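Local coordinates for protein glucokinase (Streptomyces griseus, PDB 3VGL) that probably transfers a phosphate group from ATP to D-glucose, yielding D-glucose 6-phosphate and ADP, as a glucokinase of the ROK family, at residues I5-A16 with A43-S52; A64-V75 with A78-K89. One frame throughout, in Å; residues are numbered along the deposited sequence.

Contact 1: residues I5-A16 with A43-S52; sequences IGVDIGGTKIAA and AICAAVAGAS. With ANP (phosphoaminophosphonic acid-adenylate ester), chain E.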
loop_
_atom_site.group_PDB
_atom_site.type_symbol
_atom_site.label_atom_id
_atom_site.label_comp_id
_atom_site.label_asym_id
_atom_site.label_seq_id
_atom_site.Cartn_x
_atom_site.Cartn_y
_atom_site.Cartn_z
ATOM N N ILE A 5 -22.053 -22.547 -32.070
ATOM C CA ILE A 5 -20.671 -22.709 -31.669
ATOM C C ILE A 5 -20.329 -21.617 -30.674
ATOM O O ILE A 5 -20.718 -20.479 -30.871
ATOM C CB ILE A 5 -19.716 -22.595 -32.898
ATOM C CG1 ILE A 5 -19.742 -23.891 -33.712
ATOM C CG2 ILE A 5 -18.275 -22.237 -32.461
ATOM C CD1 ILE A 5 -18.569 -24.824 -33.436
ATOM N N GLY A 6 -19.646 -21.985 -29.594
ATOM C CA GLY A 6 -19.035 -20.979 -28.703
ATOM C C GLY A 6 -17.531 -20.967 -28.926
ATOM O O GLY A 6 -16.915 -22.023 -29.086
ATOM N N VAL A 7 -16.924 -19.770 -28.948
ATOM C CA VAL A 7 -15.473 -19.623 -29.076
ATOM C C VAL A 7 -14.968 -18.719 -27.949
ATOM O O VAL A 7 -15.370 -17.552 -27.870
ATOM C CB VAL A 7 -15.055 -18.961 -30.432
ATOM C CG1 VAL A 7 -13.519 -18.997 -30.613
ATOM C CG2 VAL A 7 -15.741 -19.644 -31.608
ATOM N N ASP A 8 -14.116 -19.253 -27.075
ATOM C CA ASP A 8 -13.569 -18.454 -25.969
ATOM C C ASP A 8 -12.169 -18.056 -26.382
ATOM O O ASP A 8 -11.314 -18.920 -26.609
ATOM C CB ASP A 8 -13.559 -19.306 -24.681
ATOM C CG ASP A 8 -13.088 -18.522 -23.454
ATOM O OD1 ASP A 8 -12.032 -17.844 -23.517
ATOM O OD2 ASP A 8 -13.783 -18.591 -22.416
ATOM N N ILE A 9 -11.943 -16.747 -26.536
ATOM C CA ILE A 9 -10.626 -16.245 -26.908
ATOM C C ILE A 9 -9.979 -15.572 -25.713
ATOM O O ILE A 9 -10.377 -14.462 -25.312
ATOM C CB ILE A 9 -10.670 -15.245 -28.063
ATOM C CG1 ILE A 9 -11.339 -15.896 -29.265
ATOM C CG2 ILE A 9 -9.241 -14.818 -28.450
ATOM C CD1 ILE A 9 -12.181 -14.935 -30.060
ATOM N N GLY A 10 -8.999 -16.262 -25.147
ATOM C CA GLY A 10 -8.288 -15.734 -23.969
ATOM C C GLY A 10 -6.895 -15.259 -24.337
ATOM O O GLY A 10 -6.458 -15.394 -25.475
ATOM N N GLY A 11 -6.195 -14.681 -23.360
ATOM C CA GLY A 11 -4.816 -14.225 -23.572
ATOM C C GLY A 11 -3.863 -15.331 -24.011
ATOM O O GLY A 11 -2.876 -15.058 -24.695
ATOM N N THR A 12 -4.154 -16.576 -23.622
ATOM C CA THR A 12 -3.254 -17.699 -23.873
ATOM C C THR A 12 -3.862 -18.670 -24.883
ATOM O O THR A 12 -3.171 -19.124 -25.796
ATOM C CB THR A 12 -2.903 -18.437 -22.535
ATOM O OG1 THR A 12 -2.306 -17.494 -21.632
ATOM C CG2 THR A 12 -1.905 -19.564 -22.743
ATOM N N LYS A 13 -5.150 -18.974 -24.714
ATOM C CA LYS A 13 -5.804 -20.062 -25.450
ATOM C C LYS A 13 -7.079 -19.631 -26.146
ATOM O O LYS A 13 -7.840 -18.811 -25.637
ATOM C CB LYS A 13 -6.198 -21.189 -24.484
ATOM C CG LYS A 13 -5.104 -21.703 -23.579
ATOM C CD LYS A 13 -5.737 -22.280 -22.322
ATOM C CE LYS A 13 -4.684 -22.760 -21.352
ATOM N NZ LYS A 13 -5.301 -23.435 -20.182
ATOM N N ILE A 14 -7.331 -20.246 -27.298
ATOM C CA ILE A 14 -8.636 -20.193 -27.936
ATOM C C ILE A 14 -9.280 -21.572 -27.827
ATOM O O ILE A 14 -8.638 -22.591 -28.099
ATOM C CB ILE A 14 -8.507 -19.768 -29.432
ATOM C CG1 ILE A 14 -8.058 -18.303 -29.526
ATOM C CG2 ILE A 14 -9.829 -19.999 -30.172
ATOM C CD1 ILE A 14 -7.588 -17.891 -30.927
ATOM N N ALA A 15 -10.533 -21.608 -27.387
ATOM C CA ALA A 15 -11.282 -22.864 -27.308
ATOM C C ALA A 15 -12.652 -22.698 -27.924
ATOM O O ALA A 15 -13.346 -21.724 -27.660
ATOM C CB ALA A 15 -11.409 -23.321 -25.882
ATOM N N ALA A 16 -13.053 -23.679 -28.738
ATOM C CA ALA A 16 -14.362 -23.618 -29.349
ATOM C C ALA A 16 -15.059 -24.958 -29.226
ATOM O O ALA A 16 -14.418 -26.006 -29.059
ATOM C CB ALA A 16 -14.267 -23.197 -30.809
ATOM N N ALA A 43 -7.327 -17.782 -36.597
ATOM C CA ALA A 43 -7.470 -18.834 -35.597
ATOM C C ALA A 43 -8.925 -19.064 -35.200
ATOM O O ALA A 43 -9.329 -20.200 -34.966
ATOM C CB ALA A 43 -6.634 -18.507 -34.363
ATOM N N ILE A 44 -9.703 -17.985 -35.112
ATOM C CA ILE A 44 -11.145 -18.111 -34.844
ATOM C C ILE A 44 -11.809 -18.912 -35.949
ATOM O O ILE A 44 -12.612 -19.801 -35.686
ATOM C CB ILE A 44 -11.856 -16.758 -34.725
ATOM C CG1 ILE A 44 -11.373 -16.004 -33.482
ATOM C CG2 ILE A 44 -13.380 -16.931 -34.685
ATOM C CD1 ILE A 44 -11.757 -14.531 -33.487
ATOM N N CYS A 45 -11.464 -18.596 -37.189
ATOM C CA CYS A 45 -12.011 -19.335 -38.320
ATOM C C CYS A 45 -11.619 -20.814 -38.291
ATOM O O CYS A 45 -12.461 -21.686 -38.565
ATOM C CB CYS A 45 -11.598 -18.654 -39.621
ATOM S SG CYS A 45 -12.434 -17.075 -39.815
ATOM N N ALA A 46 -10.365 -21.099 -37.942
ATOM C CA ALA A 46 -9.898 -22.486 -37.806
ATOM C C ALA A 46 -10.622 -23.218 -36.673
ATOM O O ALA A 46 -10.985 -24.396 -36.810
ATOM C CB ALA A 46 -8.409 -22.528 -37.571
ATOM N N ALA A 47 -10.808 -22.518 -35.555
ATOM C CA ALA A 47 -11.539 -23.069 -34.406
ATOM C C ALA A 47 -12.996 -23.380 -34.730
ATOM O O ALA A 47 -13.514 -24.457 -34.380
ATOM C CB ALA A 47 -11.453 -22.117 -33.200
ATOM N N VAL A 48 -13.663 -22.443 -35.400
ATOM C CA VAL A 48 -15.051 -22.650 -35.818
ATOM C C VAL A 48 -15.134 -23.846 -36.777
ATOM O O VAL A 48 -15.962 -24.729 -36.577
ATOM C CB VAL A 48 -15.676 -21.374 -36.467
ATOM C CG1 VAL A 48 -17.035 -21.689 -37.112
ATOM C CG2 VAL A 48 -15.801 -20.253 -35.444
ATOM N N ALA A 49 -14.263 -23.887 -37.779
ATOM C CA ALA A 49 -14.242 -25.006 -38.739
ATOM C C ALA A 49 -13.997 -26.364 -38.059
ATOM O O ALA A 49 -14.709 -27.352 -38.325
ATOM C CB ALA A 49 -13.212 -24.741 -39.834
ATOM N N GLY A 50 -13.006 -26.400 -37.166
ATOM C CA GLY A 50 -12.673 -27.625 -36.431
ATOM C C GLY A 50 -13.776 -28.106 -35.510
ATOM O O GLY A 50 -14.131 -29.288 -35.506
ATOM N N ALA A 51 -14.333 -27.199 -34.710
ATOM C CA ALA A 51 -15.406 -27.577 -33.781
ATOM C C ALA A 51 -16.706 -27.959 -34.518
ATOM O O ALA A 51 -17.483 -28.791 -34.042
ATOM C CB ALA A 51 -15.655 -26.453 -32.810
ATOM N N SER A 52 -16.898 -27.380 -35.706
ATOM C CA SER A 52 -18.144 -27.550 -36.452
ATOM C C SER A 52 -18.199 -28.876 -37.199
ATOM O O SER A 52 -19.269 -29.251 -37.647
ATOM C CB SER A 52 -18.348 -26.400 -37.446
ATOM O OG SER A 52 -18.629 -25.200 -36.725
HETATM P PB ANP E . -6.945 -17.994 -21.051
HETATM O O1B ANP E . -6.665 -16.831 -20.093
HETATM O O2B ANP E . -6.214 -17.950 -22.361
HETATM N N3B ANP E . -8.625 -18.059 -21.386
HETATM P PA ANP E . -6.628 -19.936 -18.890
HETATM O O1A ANP E . -6.261 -21.422 -18.946
HETATM O O2A ANP E . -7.948 -19.510 -18.325
HETATM O O3A ANP E . -6.420 -19.354 -20.382
HETATM O "O5'" ANP E . -5.493 -19.130 -18.084
HETATM C "C5'" ANP E . -4.101 -19.280 -18.385
HETATM C "C4'" ANP E . -3.287 -18.980 -17.144
HETATM O "O4'" ANP E . -3.761 -19.767 -16.042
HETATM C "C3'" ANP E . -1.845 -19.364 -17.361
HETATM O "O3'" ANP E . -1.057 -18.545 -16.493
HETATM C "C2'" ANP E . -1.836 -20.789 -16.873
HETATM O "O2'" ANP E . -0.545 -21.204 -16.460
HETATM C "C1'" ANP E . -2.818 -20.783 -15.710
HETATM N N9 ANP E . -3.585 -22.040 -15.647
HETATM C C8 ANP E . -4.476 -22.511 -16.539
HETATM N N7 ANP E . -4.989 -23.712 -16.121
HETATM C C5 ANP E . -4.417 -23.969 -14.931
HETATM C C6 ANP E . -4.467 -25.062 -13.919
HETATM N N6 ANP E . -5.277 -26.139 -14.092
HETATM N N1 ANP E . -3.707 -24.917 -12.812
HETATM C C2 ANP E . -2.881 -23.866 -12.590
HETATM N N3 ANP E . -2.780 -22.848 -13.477
HETATM C C4 ANP E . -3.500 -22.871 -14.616
#
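I5 reaches A51 and S52 of helix 43-52 with its CD1 methyl, which meets A51 CB at 3.4 Å, tighter than usual, and S52 OG at 3.3 Å. That hydroxyl is turned back to V48 O (2.7 Å); the carbonyl is gripped from opposite faces by S52 OG and S52 N. One turn earlier in the helix, V48 meets V7 at about a right angle, CG2 to CG2 at 3.9 Å. I9 and I44 cross in the same way, their CD1 methyls pressed together at 3.5 Å. From the second strand, I14 straddles two alanines. Its CG1 lies beside the backbone N (chi1 -68°), sending CD1 to A43 CB at 3.6 Å, while CG2 faces A47 CB. A16 CB sits against A47 CB (3.8 Å), a small-on-small contact where helix and strand 13-16 run at 33°. The helix thus covers one face of a beta hairpin whose connection, G10 to K13, grasps the nucleotide: T12 N and K13 N both donate to O2B of ANP, and K13 NZ bonds O1A. This glycine-containing phosphate-binding hairpin is characteristic of the actin-like ATPase fold to which ROK kinases belong.

Contact 2: residues A64-V75 with A78-K89; sequences AAGYVDDKRATV and APNIDWRHEPLK. With BGC (beta-D-glucopyranose), chain D.
V75 and E86 form an antiparallel hydrogen-bonded pair: V75 N gives to E86 O at 2.9 Å, and E86 N returns to V75 O at 2.8 Å, from 36° out of the carbonyl plane. H85 and E86 together stand opposite the single residue V75, a G1 beta bulge. Further along, K89 N bonds A73 O at 3.0 Å, nearly straight (167°), as the helix starts after P87. The type I turn from D69 to R72 is closed by R72 N on D69 O, and D69 OD1 holds the chain just beyond it, taking A73 N on its syn lone pair and T74 N from above the carboxylate plane. Apolar contacts centre on the W83 ring. V75 CG2 makes a CH-pi contact with one face, 4.2 Å from the centroid of the six-membered ring, and I81 CG2 covers the opposite face. With V75 CG1 anti to the backbone N (chi1 -175°), that methyl presses on W83 CE3 at 3.4 Å. V75 CG2 also lies alongside L88 CD2, 4.0 Å away, and A64 CB touches the ring obliquely. This hairpin-like excursion from the end of strand 57-64 builds one wall of the glucose pocket: P79 CG comes to 3.0 Å from O1 of the sugar, and A65, G66, Y67 and N80 line it too. Water links the segments as well. One molecule donates to A65 O (2.8 Å) and accepts from N80 N; two others join K89 NZ to K71 O and R72 O. On the subunit boundary, H85 NE2 bonds W286 O of the second subunit, and the W286 ring of that subunit takes R84 in a cation-pi contact.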
loop_
_atom_site.group_PDB
_atom_site.type_symbol
_atom_site.label_atom_id
_atom_site.label_comp_id
_atom_site.label_asym_id
_atom_site.label_seq_id
_atom_site.Cartn_x
_atom_site.Cartn_y
_atom_site.Cartn_z
ATOM N N ALA A 64 -14.793 -12.931 -25.661
ATOM C CA ALA A 64 -13.512 -12.321 -25.944
ATOM C C ALA A 64 -12.920 -11.723 -24.677
ATOM O O ALA A 64 -13.616 -11.021 -23.969
ATOM C CB ALA A 64 -13.693 -11.215 -26.991
ATOM N N ALA A 65 -11.629 -11.960 -24.445
ATOM C CA ALA A 65 -10.939 -11.420 -23.264
ATOM C C ALA A 65 -10.595 -9.925 -23.428
ATOM O O ALA A 65 -9.430 -9.536 -23.540
ATOM C CB ALA A 65 -9.696 -12.233 -22.979
ATOM N N GLY A 66 -11.617 -9.090 -23.417
ATOM C CA GLY A 66 -11.390 -7.650 -23.423
ATOM C C GLY A 66 -12.668 -6.899 -23.143
ATOM O O GLY A 66 -13.723 -7.501 -22.926
ATOM N N TYR A 67 -12.548 -5.565 -23.163
ATOM C CA TYR A 67 -13.672 -4.655 -22.964
ATOM C C TYR A 67 -14.503 -4.698 -24.246
ATOM O O TYR A 67 -14.028 -4.275 -25.300
ATOM C CB TYR A 67 -13.134 -3.219 -22.766
ATOM C CG TYR A 67 -12.564 -2.893 -21.381
ATOM C CD1 TYR A 67 -11.542 -3.661 -20.823
ATOM C CD2 TYR A 67 -13.035 -1.798 -20.653
ATOM C CE1 TYR A 67 -11.003 -3.332 -19.572
ATOM C CE2 TYR A 67 -12.496 -1.462 -19.388
ATOM C CZ TYR A 67 -11.507 -2.265 -18.856
ATOM O OH TYR A 67 -10.975 -1.972 -17.609
ATOM N N VAL A 68 -15.714 -5.244 -24.144
ATOM C CA VAL A 68 -16.635 -5.358 -25.283
ATOM C C VAL A 68 -17.733 -4.305 -25.175
ATOM O O VAL A 68 -18.263 -4.057 -24.082
ATOM C CB VAL A 68 -17.232 -6.770 -25.327
ATOM C CG1 VAL A 68 -18.309 -6.882 -26.446
ATOM C CG2 VAL A 68 -16.115 -7.778 -25.548
ATOM N N ASP A 69 -18.088 -3.710 -26.312
ATOM C CA ASP A 69 -19.088 -2.629 -26.351
ATOM C C ASP A 69 -20.538 -3.077 -26.094
ATOM O O ASP A 69 -20.828 -4.270 -26.085
ATOM C CB ASP A 69 -18.973 -1.877 -27.672
ATOM C CG ASP A 69 -19.575 -2.641 -28.838
ATOM O OD1 ASP A 69 -19.400 -3.879 -28.943
ATOM O OD2 ASP A 69 -20.239 -1.978 -29.652
ATOM N N ASP A 70 -21.445 -2.116 -25.889
ATOM C CA ASP A 70 -22.843 -2.427 -25.542
ATOM C C ASP A 70 -23.619 -3.073 -26.698
ATOM O O ASP A 70 -24.639 -3.735 -26.484
ATOM C CB ASP A 70 -23.572 -1.166 -25.055
ATOM C CG ASP A 70 -23.528 -0.040 -26.071
ATOM O OD1 ASP A 70 -22.413 0.403 -26.427
ATOM O OD2 ASP A 70 -24.612 0.396 -26.519
ATOM N N LYS A 71 -23.122 -2.868 -27.912
ATOM C CA LYS A 71 -23.686 -3.496 -29.112
ATOM C C LYS A 71 -23.197 -4.938 -29.322
ATOM O O LYS A 71 -23.619 -5.610 -30.265
ATOM C CB LYS A 71 -23.388 -2.653 -30.357
ATOM C CG LYS A 71 -23.981 -1.247 -30.306
ATOM C CD LYS A 71 -24.306 -0.701 -31.689
ATOM C CE LYS A 71 -25.754 -1.027 -32.089
ATOM N NZ LYS A 71 -26.130 -0.502 -33.430
ATOM N N ARG A 72 -22.306 -5.413 -28.449
ATOM C CA ARG A 72 -21.843 -6.809 -28.503
ATOM C C ARG A 72 -21.233 -7.169 -29.864
ATOM O O ARG A 72 -21.557 -8.208 -30.466
ATOM C CB ARG A 72 -22.960 -7.783 -28.082
ATOM C CG ARG A 72 -23.422 -7.575 -26.629
ATOM C CD ARG A 72 -24.804 -8.147 -26.400
ATOM N NE ARG A 72 -25.635 -7.234 -25.620
ATOM C CZ ARG A 72 -26.903 -7.477 -25.293
ATOM N NH1 ARG A 72 -27.482 -8.613 -25.662
ATOM N NH2 ARG A 72 -27.590 -6.584 -24.587
ATOM N N ALA A 73 -20.353 -6.294 -30.344
ATOM C CA ALA A 73 -19.780 -6.434 -31.682
ATOM C C ALA A 73 -18.291 -6.111 -31.792
ATOM O O ALA A 73 -17.613 -6.563 -32.720
ATOM C CB ALA A 73 -20.567 -5.577 -32.674
ATOM N N THR A 74 -17.790 -5.324 -30.844
ATOM C CA THR A 74 -16.465 -4.750 -30.942
ATOM C C THR A 74 -15.719 -4.902 -29.628
ATOM O O THR A 74 -16.279 -4.655 -28.562
ATOM C CB THR A 74 -16.582 -3.257 -31.270
ATOM O OG1 THR A 74 -17.199 -3.126 -32.557
ATOM C CG2 THR A 74 -15.233 -2.558 -31.292
ATOM N N VAL A 75 -14.466 -5.333 -29.720
ATOM C CA VAL A 75 -13.572 -5.312 -28.551
ATOM C C VAL A 75 -12.922 -3.923 -28.478
ATOM O O VAL A 75 -12.025 -3.620 -29.255
ATOM C CB VAL A 75 -12.512 -6.448 -28.596
ATOM C CG1 VAL A 75 -11.696 -6.455 -27.276
ATOM C CG2 VAL A 75 -13.182 -7.840 -28.788
ATOM N N ALA A 78 -8.244 -4.335 -24.962
ATOM C CA ALA A 78 -7.829 -5.564 -24.218
ATOM C C ALA A 78 -6.432 -5.419 -23.616
ATOM O O ALA A 78 -5.521 -4.975 -24.297
ATOM C CB ALA A 78 -7.875 -6.779 -25.109
ATOM N N PRO A 79 -6.261 -5.775 -22.323
ATOM C CA PRO A 79 -4.941 -5.604 -21.718
ATOM C C PRO A 79 -3.900 -6.640 -22.121
ATOM O O PRO A 79 -2.692 -6.340 -22.079
ATOM C CB PRO A 79 -5.217 -5.703 -20.200
ATOM C CG PRO A 79 -6.466 -6.361 -20.085
ATOM C CD PRO A 79 -7.294 -6.082 -21.329
ATOM N N ASN A 80 -4.333 -7.848 -22.494
ATOM C CA ASN A 80 -3.401 -8.944 -22.711
ATOM C C ASN A 80 -3.457 -9.510 -24.139
ATOM O O ASN A 80 -2.837 -10.512 -24.430
ATOM C CB ASN A 80 -3.640 -10.048 -21.669
ATOM C CG ASN A 80 -3.502 -9.524 -20.249
ATOM O OD1 ASN A 80 -2.509 -8.888 -19.916
ATOM N ND2 ASN A 80 -4.513 -9.784 -19.413
ATOM N N ILE A 81 -4.215 -8.834 -24.996
ATOM C CA ILE A 81 -4.352 -9.190 -26.413
ATOM C C ILE A 81 -4.300 -7.857 -27.173
ATOM O O ILE A 81 -4.803 -6.853 -26.692
ATOM C CB ILE A 81 -5.701 -9.915 -26.678
ATOM C CG1 ILE A 81 -5.735 -11.282 -25.985
ATOM C CG2 ILE A 81 -5.956 -10.104 -28.202
ATOM C CD1 ILE A 81 -7.095 -11.886 -25.942
ATOM N N ASP A 82 -3.756 -7.855 -28.384
ATOM C CA ASP A 82 -3.642 -6.598 -29.143
ATOM C C ASP A 82 -4.936 -6.238 -29.900
ATOM O O ASP A 82 -5.037 -6.350 -31.138
ATOM C CB ASP A 82 -2.414 -6.631 -30.056
ATOM C CG ASP A 82 -2.088 -5.268 -30.666
ATOM O OD1 ASP A 82 -2.426 -4.208 -30.069
ATOM O OD2 ASP A 82 -1.464 -5.264 -31.744
ATOM N N TRP A 83 -5.928 -5.814 -29.130
ATOM C CA TRP A 83 -7.213 -5.375 -29.658
ATOM C C TRP A 83 -7.448 -3.924 -29.226
ATOM O O TRP A 83 -7.420 -3.609 -28.036
ATOM C CB TRP A 83 -8.341 -6.244 -29.095
ATOM C CG TRP A 83 -8.606 -7.594 -29.755
ATOM C CD1 TRP A 83 -8.447 -7.927 -31.073
ATOM C CD2 TRP A 83 -9.151 -8.764 -29.113
ATOM N NE1 TRP A 83 -8.855 -9.234 -31.294
ATOM C CE2 TRP A 83 -9.285 -9.768 -30.104
ATOM C CE3 TRP A 83 -9.520 -9.063 -27.794
ATOM C CZ2 TRP A 83 -9.778 -11.057 -29.813
ATOM C CZ3 TRP A 83 -10.032 -10.345 -27.509
ATOM C CH2 TRP A 83 -10.147 -11.317 -28.513
ATOM N N ARG A 84 -7.694 -3.041 -30.192
ATOM C CA ARG A 84 -8.128 -1.683 -29.887
ATOM C C ARG A 84 -9.237 -1.348 -30.876
ATOM O O ARG A 84 -8.972 -1.236 -32.070
ATOM C CB ARG A 84 -6.972 -0.672 -30.016
ATOM C CG ARG A 84 -5.838 -0.806 -28.978
ATOM C CD ARG A 84 -6.295 -0.398 -27.588
ATOM N NE ARG A 84 -5.222 -0.465 -26.599
ATOM C CZ ARG A 84 -4.888 -1.563 -25.923
ATOM N NH1 ARG A 84 -5.512 -2.719 -26.145
ATOM N NH2 ARG A 84 -3.898 -1.502 -25.039
ATOM N N HIS A 85 -10.462 -1.183 -30.369
ATOM C CA HIS A 85 -11.646 -0.912 -31.201
ATOM C C HIS A 85 -11.724 -1.922 -32.356
ATOM O O HIS A 85 -11.913 -1.560 -33.535
ATOM C CB HIS A 85 -11.655 0.552 -31.704
ATOM C CG HIS A 85 -11.986 1.569 -30.650
ATOM N ND1 HIS A 85 -12.233 2.887 -30.956
ATOM C CD2 HIS A 85 -12.115 1.473 -29.302
ATOM C CE1 HIS A 85 -12.486 3.563 -29.850
ATOM N NE2 HIS A 85 -12.429 2.727 -28.832
ATOM N N GLU A 86 -11.603 -3.199 -32.002
ATOM C CA GLU A 86 -11.592 -4.291 -32.972
ATOM C C GLU A 86 -13.014 -4.763 -33.355
ATOM O O GLU A 86 -13.733 -5.316 -32.517
ATOM C CB GLU A 86 -10.764 -5.463 -32.413
ATOM C CG GLU A 86 -10.777 -6.757 -33.259
ATOM C CD GLU A 86 -9.867 -6.683 -34.488
ATOM O OE1 GLU A 86 -9.774 -7.685 -35.228
ATOM O OE2 GLU A 86 -9.240 -5.621 -34.699
ATOM N N PRO A 87 -13.421 -4.570 -34.633
ATOM C CA PRO A 87 -14.745 -5.004 -35.085
ATOM C C PRO A 87 -14.805 -6.515 -35.330
ATOM O O PRO A 87 -14.910 -7.004 -36.468
ATOM C CB PRO A 87 -14.948 -4.202 -36.380
ATOM C CG PRO A 87 -13.595 -4.021 -36.912
ATOM C CD PRO A 87 -12.665 -3.905 -35.713
ATOM N N LEU A 88 -14.787 -7.254 -34.235
ATOM C CA LEU A 88 -14.675 -8.689 -34.301
ATOM C C LEU A 88 -15.898 -9.353 -34.928
ATOM O O LEU A 88 -15.755 -10.270 -35.731
ATOM C CB LEU A 88 -14.401 -9.224 -32.889
ATOM C CG LEU A 88 -13.769 -10.606 -32.806
ATOM C CD1 LEU A 88 -12.423 -10.701 -33.545
ATOM C CD2 LEU A 88 -13.569 -10.941 -31.342
ATOM N N LYS A 89 -17.092 -8.892 -34.556
ATOM C CA LYS A 89 -18.326 -9.425 -35.135
ATOM C C LYS A 89 -18.294 -9.349 -36.660
ATOM O O LYS A 89 -18.525 -10.345 -37.340
ATOM C CB LYS A 89 -19.546 -8.668 -34.615
ATOM C CG LYS A 89 -20.850 -9.007 -35.361
ATOM C CD LYS A 89 -22.027 -8.304 -34.725
ATOM C CE LYS A 89 -23.291 -8.519 -35.540
ATOM N NZ LYS A 89 -24.484 -8.222 -34.715
HETATM C C2 BGC D . -9.661 -8.307 -19.398
HETATM C C3 BGC D . -11.096 -8.815 -19.280
HETATM C C4 BGC D . -11.162 -10.340 -19.381
HETATM C C5 BGC D . -10.174 -10.918 -18.382
HETATM C C6 BGC D . -10.137 -12.448 -18.428
HETATM C C1 BGC D . -8.807 -9.025 -18.359
HETATM O O1 BGC D . -7.457 -8.672 -18.487
HETATM O O2 BGC D . -9.673 -6.904 -19.075
HETATM O O3 BGC D . -11.900 -8.249 -20.268
HETATM O O4 BGC D . -12.466 -10.774 -19.038
HETATM O O5 BGC D . -8.861 -10.428 -18.611
HETATM O O6 BGC D . -9.766 -12.909 -19.717
HETATM O O HOH W 1 -6.908 -9.338 -22.440
HETATM O O HOH W 2 -24.484 -5.584 -32.943
HETATM O O HOH W 3 -23.998 -8.695 -31.614
#

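Contact 1 comes first along the chain and closes before contact 2 opens; their centres lie 15 Å apart. Strands 3-9 and 13-19 of contact 1 belong to a five-stranded mixed sheet, in which strand 57-64 runs parallel to 3-9 and leads straight into contact 2. The two meet where strands 3-9 and 57-64 end: I9 O and A65 N are probably hydrogen-bonded, and I9 CG2 packs on W83 CH2. Separately, I44 of helix 37-52 touches L88 of helix 88-96. The C-terminal ends of these neighbouring strands therefore place the phosphate-binding hairpin of contact 1 beside the sugar-lining loops of contact 2, consistent with phosphate transfer between nucleotide and glucose.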